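Local coordinates for protein ATP phosphoribosyltransferase (Thermotoga maritima, PDB 1O63) that probably catalyses the condensation of ATP with 5-phosphoribose 1-diphosphate, the first step of histidine biosynthesis, as a short-form ATP phosphoribosyltransferase, at residues K4-K9 / G57-G62; R46-P51 / G65-L70; T84-M89 / I170-V175; I106-P111 / C125-L130. All coordinates share one frame; numbering follows the deposited sequence.

Contact 1 (K4-K9 / G57-G62); sequences KLAIPK and GVADIG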
# COMPACT_ATOMS: atom_id res chain seq x y z
N LYS A 4 16.54 17.31 8.51
CA LYS A 4 15.94 15.97 8.46
C LYS A 4 15.23 15.81 7.11
O LYS A 4 14.38 16.65 6.81
CB LYS A 4 14.91 15.81 9.59
CG LYS A 4 15.58 15.41 10.92
CD LYS A 4 15.05 16.32 12.03
CE LYS A 4 15.81 16.08 13.33
NZ LYS A 4 15.16 15.02 14.16
N LEU A 5 15.61 14.79 6.35
CA LEU A 5 15.00 14.58 5.03
C LEU A 5 14.11 13.33 5.02
O LEU A 5 14.47 12.31 5.64
CB LEU A 5 16.10 14.44 3.97
CG LEU A 5 16.60 15.72 3.29
CD1 LEU A 5 16.98 16.79 4.28
CD2 LEU A 5 17.77 15.40 2.36
N ALA A 6 12.95 13.44 4.34
CA ALA A 6 12.05 12.27 4.23
C ALA A 6 12.23 11.76 2.78
O ALA A 6 11.87 12.48 1.86
CB ALA A 6 10.61 12.71 4.45
N ILE A 7 12.85 10.62 2.62
CA ILE A 7 13.22 10.04 1.34
C ILE A 7 12.30 8.88 0.97
O ILE A 7 12.00 8.00 1.80
CB ILE A 7 14.68 9.55 1.38
CG1 ILE A 7 15.64 10.55 2.01
CG2 ILE A 7 15.16 9.11 0.00
CD1 ILE A 7 15.61 11.97 1.51
N PRO A 8 11.76 8.92 -0.22
CA PRO A 8 10.82 7.93 -0.72
C PRO A 8 11.48 6.63 -1.14
O PRO A 8 12.33 6.62 -2.05
CB PRO A 8 10.22 8.63 -1.95
CG PRO A 8 11.39 9.43 -2.47
CD PRO A 8 12.07 9.97 -1.24
N LYS A 9 11.12 5.51 -0.51
CA LYS A 9 11.70 4.22 -0.89
C LYS A 9 11.07 3.81 -2.23
O LYS A 9 10.01 4.32 -2.59
CB LYS A 9 11.40 3.12 0.16
CG LYS A 9 11.97 3.39 1.54
CD LYS A 9 12.64 2.16 2.13
CE LYS A 9 11.76 1.45 3.13
NZ LYS A 9 11.85 1.99 4.51
N GLY A 57 5.72 17.75 10.99
CA GLY A 57 6.89 18.48 11.44
C GLY A 57 8.07 17.67 11.89
O GLY A 57 8.98 18.24 12.54
N VAL A 58 8.17 16.38 11.56
CA VAL A 58 9.34 15.61 12.01
C VAL A 58 10.48 15.65 11.01
O VAL A 58 11.64 15.29 11.30
CB VAL A 58 8.97 14.17 12.39
CG1 VAL A 58 7.94 14.19 13.55
CG2 VAL A 58 8.39 13.42 11.21
N ALA A 59 10.18 16.09 9.80
CA ALA A 59 11.15 16.24 8.73
C ALA A 59 11.10 17.68 8.19
O ALA A 59 10.05 18.31 8.23
CB ALA A 59 10.81 15.27 7.59
N ASP A 60 12.21 18.16 7.67
CA ASP A 60 12.31 19.49 7.10
C ASP A 60 12.06 19.47 5.58
O ASP A 60 11.41 20.36 5.05
CB ASP A 60 13.75 20.04 7.33
CG ASP A 60 13.99 20.21 8.84
OD1 ASP A 60 13.16 20.86 9.48
OD2 ASP A 60 15.02 19.71 9.33
N ILE A 61 12.71 18.56 4.87
CA ILE A 61 12.60 18.50 3.40
C ILE A 61 12.24 17.07 2.99
O ILE A 61 12.72 16.13 3.62
CB ILE A 61 13.89 18.94 2.72
CG1 ILE A 61 14.19 20.43 3.07
CG2 ILE A 61 13.82 18.83 1.19
CD1 ILE A 61 15.67 20.75 2.90
N GLY A 62 11.45 16.91 1.92
CA GLY A 62 11.14 15.58 1.43
C GLY A 62 11.02 15.58 -0.09
O GLY A 62 11.25 16.59 -0.76
O HOH W 1 12.47 14.58 13.71
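K4 and D60 bond to each other twice, through the backbone N and the carbonyl O of the lysine. The carbonyl O of K4 takes two successive amides: D60 N, tilted out of the carbonyl plane, at 2.8 Å, and I61 N, lying in that plane, at 3.2 Å. In return D60 OD2 accepts from K4 N at 3.0 Å, using its anti side, with D60 CG set beside its own backbone N (chi1 -64°). Two residues along, A6 N reaches I61 O at 2.8 Å; together with the bond from I61 N to K4 O this brackets L5, which pairs in parallel with I61, as A6 does with G62.

The side chains sort onto two faces. L5 and I61 lie side by side, pointing the same way, with L5 CD1 4.1 Å from I61 CB. A6 lies on the other face, where its CB meets A59 CB at 4.1 Å. Further out, a water takes a bond from K4 NZ (2.8 Å) and gives one to V58 O (2.6 Å), tying the lysine tip to the loop that follows helix 50-55.

The second shell fixes the carboxylate: D60 OD1 is bonded to S180 and OD2 forms a salt bridge with K184, a neighbour that would favour the charged form. F191 of helix 185-204 packs against both L5 and I61, while L5 and I7 bond to strand 40-45 along the other edge. Strand 4-8 therefore sits between 40-45 and 61-65, with the antiparallel strand 161-176 next, an order characteristic of the type II periplasmic-binding-protein-like fold to which this family belongs.

Contact 2 (R46-P51 / G65-L70); sequences RPFDVP and GTDVLL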
# COMPACT_ATOMS: atom_id res chain seq x y z
N ARG A 46 7.91 5.09 2.95
CA ARG A 46 7.11 4.81 1.75
C ARG A 46 6.71 6.16 1.15
O ARG A 46 6.45 7.13 1.87
CB ARG A 46 5.89 3.99 2.07
CG ARG A 46 6.04 2.66 2.74
CD ARG A 46 6.96 1.71 2.02
NE ARG A 46 6.83 1.70 0.58
CZ ARG A 46 7.72 1.08 -0.22
NH1 ARG A 46 7.56 1.09 -1.53
NH2 ARG A 46 8.75 0.44 0.33
N PRO A 47 6.70 6.23 -0.18
CA PRO A 47 6.42 7.46 -0.90
C PRO A 47 5.23 8.22 -0.44
O PRO A 47 5.29 9.47 -0.23
CB PRO A 47 6.20 6.95 -2.35
CG PRO A 47 7.12 5.76 -2.44
CD PRO A 47 7.01 5.10 -1.08
N PHE A 48 4.10 7.55 -0.17
CA PHE A 48 2.91 8.24 0.31
C PHE A 48 3.05 8.77 1.72
O PHE A 48 2.32 9.69 2.11
CB PHE A 48 1.66 7.32 0.21
CG PHE A 48 0.92 7.60 -1.08
CD1 PHE A 48 1.28 6.94 -2.24
CD2 PHE A 48 -0.09 8.53 -1.13
CE1 PHE A 48 0.62 7.20 -3.44
CE2 PHE A 48 -0.75 8.79 -2.31
CZ PHE A 48 -0.40 8.12 -3.48
N ASP A 49 4.05 8.32 2.46
CA ASP A 49 4.26 8.81 3.82
C ASP A 49 5.17 10.03 3.86
O ASP A 49 5.33 10.62 4.92
CB ASP A 49 4.87 7.70 4.69
CG ASP A 49 3.90 6.54 4.89
OD1 ASP A 49 4.35 5.41 5.13
OD2 ASP A 49 2.68 6.75 4.80
N VAL A 50 5.78 10.41 2.73
CA VAL A 50 6.68 11.59 2.78
C VAL A 50 5.96 12.82 3.27
O VAL A 50 6.40 13.49 4.23
CB VAL A 50 7.38 11.81 1.44
CG1 VAL A 50 7.94 13.22 1.28
CG2 VAL A 50 8.48 10.75 1.25
N PRO A 51 4.78 13.15 2.73
CA PRO A 51 4.08 14.35 3.12
C PRO A 51 3.60 14.27 4.56
O PRO A 51 3.58 15.30 5.25
CB PRO A 51 2.94 14.51 2.14
CG PRO A 51 2.91 13.28 1.31
CD PRO A 51 4.21 12.56 1.49
N GLY A 65 6.80 11.53 -5.74
CA GLY A 65 6.39 11.69 -7.15
C GLY A 65 5.12 12.50 -7.29
O GLY A 65 4.37 12.77 -6.36
N THR A 66 4.79 12.80 -8.56
CA THR A 66 3.58 13.56 -8.85
C THR A 66 2.32 12.81 -8.42
O THR A 66 1.34 13.44 -8.00
CB THR A 66 3.48 13.91 -10.35
OG1 THR A 66 4.78 14.31 -10.82
CG2 THR A 66 2.50 15.05 -10.58
N ASP A 67 2.33 11.51 -8.50
CA ASP A 67 1.20 10.67 -8.09
C ASP A 67 0.87 10.94 -6.62
O ASP A 67 -0.30 11.21 -6.30
CB ASP A 67 1.49 9.19 -8.34
CG ASP A 67 2.83 8.73 -7.82
OD1 ASP A 67 2.90 7.60 -7.28
OD2 ASP A 67 3.84 9.46 -7.90
N VAL A 68 1.86 10.89 -5.74
CA VAL A 68 1.65 11.16 -4.32
C VAL A 68 1.06 12.55 -4.13
O VAL A 68 0.08 12.76 -3.43
CB VAL A 68 2.95 11.03 -3.52
CG1 VAL A 68 2.84 11.49 -2.07
CG2 VAL A 68 3.46 9.58 -3.55
N LEU A 69 1.71 13.56 -4.74
CA LEU A 69 1.32 14.94 -4.60
C LEU A 69 -0.11 15.21 -5.02
O LEU A 69 -0.82 16.00 -4.37
CB LEU A 69 2.27 15.86 -5.39
CG LEU A 69 3.09 16.85 -4.57
CD1 LEU A 69 3.70 16.17 -3.36
CD2 LEU A 69 4.17 17.54 -5.40
N LEU A 70 -0.52 14.63 -6.16
CA LEU A 70 -1.88 14.90 -6.65
C LEU A 70 -2.89 14.01 -5.95
O LEU A 70 -4.07 14.35 -5.93
CB LEU A 70 -1.96 14.75 -8.15
CG LEU A 70 -1.88 15.93 -9.07
CD1 LEU A 70 -1.52 17.26 -8.43
CD2 LEU A 70 -0.95 15.65 -10.25
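F48 and V68 bring the two backbones to 5.6 Å between their CA atoms, where 46-51 meets the first turn of helix 66-71. The contact is apolar and centres on one side chain, V68, whose two methyls touch different atoms of the facing segment. V68 CG2 sits over one face of the F48 ring, 3.9 Å from its centroid and 20° off the ring normal, a CH-pi contact. It is displaced toward the rim, and both F48 CD1 and CE1 lie 3.7 Å from it. The same methyl also touches P47 CB at 4.0 Å.

The other branch, V68 CG1, stands anti to the backbone N (chi1 172°), and there it meets P51 CG at 3.8 Å and P47 O at 3.7 Å. The valine is thus wedged among two prolines and a phenylalanine. F48 CZ also approaches V68 CA to 3.8 Å, so the ring touches the helix backbone as well as the methyl.

Around this core, F48 O is bonded to K72 NZ, and the F48 side chain packs on K131 of the second subunit. G65 occupies the N-cap position of helix 66-71. Each segment follows a parallel strand of the central sheet, 40-45 or 61-65, so the contact pairs two strand-to-helix connections at the C-terminal edge of an alpha/beta lobe.

Contact 3 (T84-M89 / I170-V175); sequences TNISRM and IRTHVV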
# COMPACT_ATOMS: atom_id res chain seq x y z
N THR A 84 13.40 15.33 -14.77
CA THR A 84 13.21 13.99 -15.26
C THR A 84 11.80 13.44 -15.25
O THR A 84 11.16 13.26 -14.22
CB THR A 84 14.16 13.02 -14.52
OG1 THR A 84 15.41 13.70 -14.36
CG2 THR A 84 14.38 11.75 -15.31
N ASN A 85 11.30 13.05 -16.44
CA ASN A 85 10.01 12.35 -16.49
C ASN A 85 10.25 10.90 -16.08
O ASN A 85 11.06 10.20 -16.72
CB ASN A 85 9.45 12.37 -17.92
CG ASN A 85 9.08 13.75 -18.40
OD1 ASN A 85 8.73 14.64 -17.63
ND2 ASN A 85 9.13 13.94 -19.72
N ILE A 86 9.62 10.44 -15.00
CA ILE A 86 9.82 9.05 -14.59
C ILE A 86 8.81 8.11 -15.26
O ILE A 86 9.12 6.98 -15.62
CB ILE A 86 9.56 8.90 -13.06
CG1 ILE A 86 10.23 9.98 -12.27
CG2 ILE A 86 9.93 7.49 -12.61
CD1 ILE A 86 11.73 10.09 -12.39
N SER A 87 7.54 8.51 -15.15
CA SER A 87 6.45 7.66 -15.67
C SER A 87 5.24 8.50 -16.00
O SER A 87 5.33 9.73 -16.04
CB SER A 87 6.12 6.62 -14.59
OG SER A 87 5.92 7.26 -13.34
N ARG A 88 4.12 7.85 -16.32
CA ARG A 88 2.89 8.54 -16.70
C ARG A 88 1.69 7.92 -15.95
O ARG A 88 1.58 6.71 -15.90
CB ARG A 88 2.61 8.41 -18.19
CG ARG A 88 3.56 9.08 -19.16
CD ARG A 88 3.29 8.56 -20.59
NE ARG A 88 3.89 7.26 -20.81
CZ ARG A 88 3.59 6.38 -21.75
NH1 ARG A 88 2.64 6.60 -22.64
NH2 ARG A 88 4.27 5.23 -21.81
N MSE A 89 0.75 8.76 -15.61
CA MSE A 89 -0.55 8.30 -15.05
C MSE A 89 -1.50 8.24 -16.25
O MSE A 89 -1.62 9.24 -16.99
CB MSE A 89 -1.02 9.22 -13.97
CG MSE A 89 -2.34 8.85 -13.29
SE MSE A 89 -2.13 7.34 -12.11
CE MSE A 89 -1.27 8.21 -10.62
N ILE A 170 4.56 11.97 -14.60
CA ILE A 170 5.01 11.85 -13.22
C ILE A 170 6.51 12.10 -13.10
O ILE A 170 7.32 11.50 -13.80
CB ILE A 170 4.69 10.47 -12.63
CG1 ILE A 170 3.16 10.31 -12.45
CG2 ILE A 170 5.37 10.26 -11.27
CD1 ILE A 170 2.80 8.82 -12.43
N ARG A 171 6.85 12.99 -12.18
CA ARG A 171 8.24 13.34 -11.94
C ARG A 171 8.49 13.31 -10.41
O ARG A 171 7.57 13.19 -9.63
CB ARG A 171 8.45 14.83 -12.34
CG ARG A 171 7.94 15.21 -13.70
CD ARG A 171 8.38 16.61 -14.12
NE ARG A 171 8.33 16.74 -15.58
CZ ARG A 171 7.18 16.96 -16.23
NH1 ARG A 171 6.05 17.04 -15.55
NH2 ARG A 171 7.22 17.06 -17.54
N THR A 172 9.73 13.59 -10.05
CA THR A 172 10.10 13.74 -8.64
C THR A 172 9.86 15.20 -8.27
O THR A 172 10.06 16.07 -9.11
CB THR A 172 11.59 13.41 -8.47
OG1 THR A 172 11.77 12.07 -8.99
CG2 THR A 172 12.04 13.48 -7.03
N HIS A 173 9.42 15.46 -7.03
CA HIS A 173 9.22 16.85 -6.61
C HIS A 173 9.97 17.01 -5.25
O HIS A 173 10.06 16.00 -4.57
CB HIS A 173 7.74 17.12 -6.32
CG HIS A 173 6.83 16.99 -7.50
ND1 HIS A 173 6.38 18.06 -8.21
CD2 HIS A 173 6.31 15.88 -8.09
CE1 HIS A 173 5.61 17.63 -9.22
NE2 HIS A 173 5.56 16.31 -9.16
N VAL A 174 10.46 18.19 -4.97
CA VAL A 174 11.03 18.48 -3.64
C VAL A 174 10.00 19.30 -2.87
O VAL A 174 9.37 20.22 -3.43
CB VAL A 174 12.38 19.15 -3.69
CG1 VAL A 174 12.35 20.39 -4.58
CG2 VAL A 174 12.85 19.57 -2.27
N VAL A 175 9.74 18.92 -1.61
CA VAL A 175 8.71 19.56 -0.80
C VAL A 175 9.31 19.94 0.55
O VAL A 175 10.17 19.22 1.06
CB VAL A 175 7.47 18.70 -0.58
CG1 VAL A 175 6.55 18.78 -1.80
CG2 VAL A 175 7.80 17.25 -0.24
O HOH W 2 11.71 14.54 -12.00
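I86 and S87 both turn their amides to I170: I86 N meets I170 O at 2.8 Å, while S87 N makes a longer bond of 3.3 Å to the same oxygen. The return bond, I170 N to S87 O at 2.8 Å, approaches from above the carbonyl plane. S87 OG occupies the crowded position between its backbone N and carbonyl carbon (chi1 50°), and from there lies 3.5 Å from I170 CB. In I170, chi2 of 157° carries CD1 to the backbone of the other strand, 3.8 Å from M89 N; M89, a selenomethionine, adds its CB beside this methyl. Two residues set against one make a classic beta bulge, here between the long antiparallel strands 81-94 and 161-176, the kind of paired strands that link the two lobes in periplasmic-binding-protein-like folds. Beyond the bulge, R171 runs extended from CG to NE beside N85, pointing the same way. N85 OD1 rests over one face of the guanidinium, the amide and guanidinium planes 65° apart; although OD1 is 2.9 Å from R171 NH2, the angle is too poor for a hydrogen bond. R171 NE bonds weakly to P83 O. Where the strands part, a water donates to T84 O (2.6 Å) and accepts from T172 N (2.9 Å).

Contact 4 (I106-P111 / C125-L130); sequences IATKFP and CRIIPL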
# COMPACT_ATOMS: atom_id res chain seq x y z
N ILE A 106 -14.08 1.98 -12.65
CA ILE A 106 -12.64 2.20 -12.80
C ILE A 106 -11.92 1.71 -11.54
O ILE A 106 -12.20 2.26 -10.47
CB ILE A 106 -12.30 3.69 -12.98
CG1 ILE A 106 -13.23 4.35 -14.01
CG2 ILE A 106 -10.85 3.88 -13.34
CD1 ILE A 106 -12.99 5.83 -14.24
N ALA A 107 -11.01 0.77 -11.73
CA ALA A 107 -10.15 0.28 -10.64
C ALA A 107 -8.90 1.14 -10.60
O ALA A 107 -8.41 1.54 -11.66
CB ALA A 107 -9.70 -1.16 -10.94
N THR A 108 -8.38 1.40 -9.39
CA THR A 108 -7.17 2.25 -9.33
C THR A 108 -6.60 2.23 -7.91
O THR A 108 -7.35 1.95 -6.96
CB THR A 108 -7.57 3.70 -9.69
OG1 THR A 108 -6.44 4.57 -9.62
CG2 THR A 108 -8.62 4.22 -8.70
N LYS A 109 -5.34 2.57 -7.77
CA LYS A 109 -4.71 2.83 -6.49
C LYS A 109 -4.83 4.32 -6.14
O LYS A 109 -4.42 4.76 -5.05
CB LYS A 109 -3.20 2.52 -6.52
CG LYS A 109 -2.87 1.11 -6.94
CD LYS A 109 -1.46 0.74 -6.53
CE LYS A 109 -0.45 1.19 -7.54
NZ LYS A 109 0.89 0.55 -7.36
N PHE A 110 -5.25 5.11 -7.13
CA PHE A 110 -5.37 6.57 -6.92
C PHE A 110 -6.79 7.07 -7.06
O PHE A 110 -7.18 7.66 -8.07
CB PHE A 110 -4.46 7.26 -7.97
CG PHE A 110 -3.09 6.57 -8.02
CD1 PHE A 110 -2.83 5.65 -9.00
CD2 PHE A 110 -2.10 6.89 -7.10
CE1 PHE A 110 -1.59 5.03 -9.09
CE2 PHE A 110 -0.85 6.30 -7.18
CZ PHE A 110 -0.61 5.33 -8.14
N PRO A 111 -7.64 6.84 -6.03
CA PRO A 111 -9.02 7.24 -6.09
C PRO A 111 -9.26 8.73 -6.21
O PRO A 111 -10.20 9.09 -6.96
CB PRO A 111 -9.66 6.62 -4.85
CG PRO A 111 -8.52 6.38 -3.92
CD PRO A 111 -7.32 6.16 -4.78
N CYS A 125 -18.73 7.85 -12.36
CA CYS A 125 -17.79 6.74 -12.18
C CYS A 125 -18.02 5.96 -10.91
O CYS A 125 -18.35 6.50 -9.85
CB CYS A 125 -16.36 7.34 -12.18
SG CYS A 125 -15.81 8.05 -13.74
N ARG A 126 -17.82 4.67 -10.98
CA ARG A 126 -17.87 3.77 -9.81
C ARG A 126 -16.40 3.38 -9.53
O ARG A 126 -15.86 2.57 -10.29
CB ARG A 126 -18.71 2.56 -10.17
CG ARG A 126 -19.24 1.73 -9.04
CD ARG A 126 -20.34 2.44 -8.26
NE ARG A 126 -21.43 1.55 -7.91
CZ ARG A 126 -21.37 0.39 -7.27
NH1 ARG A 126 -22.49 -0.29 -7.05
NH2 ARG A 126 -20.23 -0.11 -6.83
N ILE A 127 -15.77 4.08 -8.60
CA ILE A 127 -14.32 3.90 -8.41
C ILE A 127 -13.97 2.78 -7.44
O ILE A 127 -14.30 2.83 -6.26
CB ILE A 127 -13.64 5.19 -7.94
CG1 ILE A 127 -13.89 6.32 -8.93
CG2 ILE A 127 -12.14 4.98 -7.74
CD1 ILE A 127 -13.42 7.68 -8.42
N ILE A 128 -13.16 1.83 -7.92
CA ILE A 128 -12.77 0.69 -7.08
C ILE A 128 -11.31 0.73 -6.69
O ILE A 128 -10.43 0.44 -7.50
CB ILE A 128 -13.07 -0.62 -7.85
CG1 ILE A 128 -14.57 -0.63 -8.23
CG2 ILE A 128 -12.69 -1.81 -7.00
CD1 ILE A 128 -14.98 -1.77 -9.13
N PRO A 129 -11.01 1.05 -5.44
CA PRO A 129 -9.67 1.14 -4.94
C PRO A 129 -8.97 -0.20 -4.80
O PRO A 129 -9.55 -1.13 -4.25
CB PRO A 129 -9.80 1.75 -3.54
CG PRO A 129 -11.17 2.26 -3.45
CD PRO A 129 -12.01 1.43 -4.39
N LEU A 130 -7.76 -0.29 -5.31
CA LEU A 130 -6.96 -1.53 -5.24
C LEU A 130 -5.58 -1.15 -4.69
O LEU A 130 -5.16 0.02 -4.87
CB LEU A 130 -6.80 -2.13 -6.63
CG LEU A 130 -8.04 -2.76 -7.26
CD1 LEU A 130 -7.73 -3.34 -8.64
CD2 LEU A 130 -8.60 -3.85 -6.35
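I106 and I128 anchor a run of four backbone hydrogen bonds in which the strands alternate as donor: I106 N to R126 O, I128 N to I106 O at 2.8 Å, T108 N to I128 O, and L130 N to T108 O at 2.8 Å. The donors come in tilted from the carbonyl planes, L130 N the most. CA-H...O contacts fill the positions between, such as A107 CA to I128 O at 3.2 Å.

Among apolar contacts, I106 CD1 touches C125 SG at 3.6 Å, the sulfur that is joined in a disulfide to C118 of helix 111-121. On the same face T108 CG2 meets I127 CG2 at 3.7 Å. A107 CB, on the other face, touches L130 CD1, also at 3.7 Å.

One side-chain bond shapes the strand end: with OG1 anti to its backbone N (chi1 179°), T108 accepts from F110 N at 2.8 Å in an ST turn, while OG1 is also bonded to V147 O. F110 is the N-cap residue of helix 111-121, the helix of this beta-alpha-beta unit.

The chemistry implies a unit locked in two ways: regular parallel pairing holds the strands in register, and a covalent disulfide ties the second of them to the helix packed on its I106-I127 face.

From the N terminus, strand 4-8 opens contact 1, and before 57-62 closes it, 46-51 has opened contact 2, which 65-70 then closes: the two loops cross, binding the first lobe's sheet to the helices at its strand ends. Strand 81-94 next opens contact 3. Contact 4, the short beta-alpha-beta loop of 106-111 and 125-130, lies nested inside it, and 170-175 finally returns to close the larger loop. That returning strand meets the earlier pair, with V175 O probably bonded to G62 N and T66 OG1 probably to H173 NE2. F110 of contact 4 packs on M89, D67 and F48, bringing contacts 2, 3 and 4 together, whereas contacts 1 and 4 lie on opposite sides of the chain's centre.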